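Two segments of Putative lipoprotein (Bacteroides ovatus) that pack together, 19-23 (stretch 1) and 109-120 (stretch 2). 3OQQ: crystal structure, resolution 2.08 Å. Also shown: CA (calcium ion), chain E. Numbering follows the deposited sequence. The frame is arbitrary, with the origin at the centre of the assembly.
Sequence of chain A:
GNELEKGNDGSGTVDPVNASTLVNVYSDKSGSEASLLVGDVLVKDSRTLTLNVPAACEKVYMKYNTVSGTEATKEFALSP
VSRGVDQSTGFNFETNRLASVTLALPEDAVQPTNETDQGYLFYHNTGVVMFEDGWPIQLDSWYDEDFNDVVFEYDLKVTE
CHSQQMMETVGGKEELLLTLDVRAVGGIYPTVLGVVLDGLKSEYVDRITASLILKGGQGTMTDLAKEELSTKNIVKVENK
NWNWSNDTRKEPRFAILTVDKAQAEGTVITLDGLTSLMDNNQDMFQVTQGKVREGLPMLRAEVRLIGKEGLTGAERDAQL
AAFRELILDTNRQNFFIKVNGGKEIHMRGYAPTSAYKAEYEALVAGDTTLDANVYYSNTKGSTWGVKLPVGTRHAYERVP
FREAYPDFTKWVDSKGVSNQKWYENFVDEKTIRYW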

# COMPACT_ATOMS: atom_id res chain seq x y z
N ALA A 19 21.38 12.24 14.78
CA ALA A 19 20.40 12.11 13.69
C ALA A 19 19.94 13.48 13.10
O ALA A 19 19.21 13.51 12.10
CB ALA A 19 19.18 11.33 14.18
N SER A 20 20.41 14.61 13.70
CA SER A 20 20.04 15.97 13.30
C SER A 20 20.51 16.36 11.88
O SER A 20 19.93 17.28 11.32
CB SER A 20 20.53 16.99 14.31
OG SER A 20 21.94 16.97 14.43
N THR A 21 21.49 15.64 11.27
CA THR A 21 21.92 16.01 9.91
C THR A 21 21.08 15.35 8.84
O THR A 21 21.03 15.83 7.70
CB THR A 21 23.41 15.69 9.68
OG1 THR A 21 23.82 16.42 8.52
CG2 THR A 21 23.66 14.18 9.45
N LEU A 22 20.45 14.22 9.19
CA LEU A 22 19.66 13.45 8.24
C LEU A 22 18.45 14.26 7.76
O LEU A 22 17.95 15.14 8.48
CB LEU A 22 19.24 12.11 8.84
CG LEU A 22 20.36 11.32 9.53
CD1 LEU A 22 19.82 10.08 10.15
CD2 LEU A 22 21.44 10.96 8.55
N VAL A 23 18.04 14.02 6.51
CA VAL A 23 16.98 14.81 5.89
C VAL A 23 15.75 13.95 5.56
O VAL A 23 15.83 12.73 5.44
CB VAL A 23 17.50 15.59 4.63
CG1 VAL A 23 18.63 16.56 5.01
CG2 VAL A 23 17.95 14.64 3.52
N ALA A 109 22.66 24.15 6.70
CA ALA A 109 22.17 22.88 7.23
C ALA A 109 23.06 22.34 8.34
O ALA A 109 24.25 22.70 8.40
CB ALA A 109 22.07 21.86 6.12
N VAL A 110 22.49 21.43 9.19
CA VAL A 110 23.30 20.71 10.17
C VAL A 110 24.24 19.81 9.34
O VAL A 110 23.75 18.98 8.55
CB VAL A 110 22.51 19.91 11.25
CG1 VAL A 110 23.48 19.06 12.10
CG2 VAL A 110 21.71 20.86 12.14
N GLN A 111 25.54 20.04 9.44
CA GLN A 111 26.54 19.32 8.67
C GLN A 111 26.78 17.91 9.23
O GLN A 111 26.87 17.74 10.45
CB GLN A 111 27.85 20.11 8.58
CG GLN A 111 27.71 21.43 7.78
CD GLN A 111 27.21 21.21 6.36
OE1 GLN A 111 27.82 20.49 5.56
NE2 GLN A 111 26.09 21.81 6.02
N PRO A 112 26.87 16.88 8.35
CA PRO A 112 27.04 15.52 8.86
C PRO A 112 28.41 15.22 9.44
O PRO A 112 29.44 15.69 8.94
CB PRO A 112 26.73 14.63 7.65
CG PRO A 112 26.95 15.48 6.47
CD PRO A 112 26.77 16.91 6.88
N THR A 113 28.37 14.51 10.58
CA THR A 113 29.48 13.91 11.34
C THR A 113 28.90 12.67 11.97
O THR A 113 27.67 12.51 11.97
CB THR A 113 30.14 14.82 12.38
OG1 THR A 113 29.19 15.21 13.37
CG2 THR A 113 30.87 16.02 11.77
N ASN A 114 29.74 11.79 12.52
CA ASN A 114 29.23 10.57 13.16
C ASN A 114 28.43 10.92 14.45
O ASN A 114 27.69 10.08 14.95
CB ASN A 114 30.35 9.57 13.41
CG ASN A 114 30.73 8.80 12.16
OD1 ASN A 114 29.90 8.14 11.53
ND2 ASN A 114 32.00 8.82 11.78
N GLU A 115 28.54 12.18 14.93
CA GLU A 115 27.83 12.73 16.08
C GLU A 115 26.37 13.10 15.70
O GLU A 115 25.49 13.04 16.57
CB GLU A 115 28.59 13.97 16.62
CG GLU A 115 27.93 14.74 17.77
CD GLU A 115 28.68 15.93 18.35
OE1 GLU A 115 29.19 16.77 17.58
OE2 GLU A 115 28.69 16.05 19.60
N THR A 116 26.11 13.44 14.40
CA THR A 116 24.81 13.92 13.90
C THR A 116 24.12 13.03 12.82
O THR A 116 23.00 13.37 12.40
CB THR A 116 24.99 15.33 13.32
OG1 THR A 116 25.82 15.27 12.16
CG2 THR A 116 25.60 16.30 14.32
N ASP A 117 24.73 11.90 12.38
CA ASP A 117 24.16 11.06 11.32
C ASP A 117 23.59 9.71 11.83
O ASP A 117 23.42 8.79 11.03
CB ASP A 117 25.25 10.79 10.25
CG ASP A 117 26.38 9.85 10.69
OD1 ASP A 117 26.42 9.46 11.88
OD2 ASP A 117 27.24 9.52 9.84
N GLN A 118 23.37 9.56 13.13
CA GLN A 118 22.95 8.28 13.69
C GLN A 118 21.45 8.01 13.44
O GLN A 118 20.60 8.31 14.28
CB GLN A 118 23.28 8.19 15.19
CG GLN A 118 24.77 8.21 15.50
CD GLN A 118 25.04 8.47 16.96
OE1 GLN A 118 24.41 7.88 17.85
NE2 GLN A 118 25.98 9.35 17.24
N GLY A 119 21.16 7.43 12.28
CA GLY A 119 19.80 7.11 11.87
C GLY A 119 19.76 6.24 10.64
O GLY A 119 20.66 6.31 9.79
N TYR A 120 18.72 5.41 10.53
CA TYR A 120 18.52 4.49 9.43
C TYR A 120 17.68 5.10 8.33
O TYR A 120 16.58 5.59 8.58
CB TYR A 120 17.84 3.20 9.91
CG TYR A 120 18.54 2.49 11.05
CD1 TYR A 120 19.82 1.98 10.89
CD2 TYR A 120 17.88 2.23 12.24
CE1 TYR A 120 20.46 1.28 11.92
CE2 TYR A 120 18.50 1.53 13.28
CZ TYR A 120 19.79 1.06 13.11
OH TYR A 120 20.40 0.37 14.13
CA CA E . 27.84 7.49 11.43
O HOH W 1 21.32 18.46 7.53
O HOH W 2 27.55 7.48 13.59
O HOH W 3 25.64 6.09 10.96

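A single carbonyl oxygen, that of Thr116, lies within reach of three successive amides of the other stretch, and neither segment forms a regular helix or strand here. The type I turn from Ala19 to Leu22 makes this possible by curling its backbone around the acceptor. Thr21 N gives the good bond, 3.0 Å to Thr116 O and nearly linear at 169°; Ala19 N reaches the same Thr116 O at 3.1 Å, but weakly. Ser20 N is 3.2 Å from Thr116 O, yet its hydrogen is badly angled and no bond results. The turn is closed by its own hydrogen bond, Leu22 N to Ala19 O at 3.2 Å.

Thr21 is the centre of the contact. It is buried, its CA-to-CB bond points toward the other stretch, and it loses 98 Å² to it, the most of any residue in stretch 1. With chi1 in the t well, Thr21 OG1 donates a short hydrogen bond, 2.6 Å, to Val110 O. Thr21 OG1 also sits 3.1 Å from Pro112 N, but a proline nitrogen within the chain has no hydrogen to share, so this is packing alone. The methyl group turns elsewhere: Thr21 CG2 lies 3.7 Å from Asp117 CA. Threonine thus supplies both a donor and a nonpolar surface on one short, branched side chain. Water 1 lies between the stretches, 2.7 Å from both Thr21 O and Val110 O, and can donate to either.

Around this centre the remaining contacts are van der Waals packing, with aliphatic groups set against both carbon and oxygen atoms. Val110 also points toward stretch 1, and Val110 CG1 comes within 3.5 Å of Ser20 OG. Leu22 starts out sideways, but its end comes nearer, placing Leu22 CD1 3.4 Å from Gly119 CA. Glycine suits this position: an ideal CB there would be 2.4 Å from Leu22 CD1, a clear clash. The small Ala19 fits close to the backbone, with Ala19 CB 3.3 Å from Gln118 O.

Stretch 2 is itself held in shape. Thr116 has chi1 in the p well, and Thr113 N donates to Thr116 OG1 at 3.1 Å. In addition, Thr116 N bonds to Thr113 O at 3.0 Å. Next to the shared carbonyl, Asp117 directs its carboxylate to the calcium ion, with Asp117 OD1 at 2.5 Å and Asp117 OD2 at 2.6 Å from CA; Asn114 OD1 binds the same ion at 2.2 Å. Asp117 therefore links the metal site to the contact, since its backbone and CB still pack against Thr21. Together the two stretches bury 439 Å².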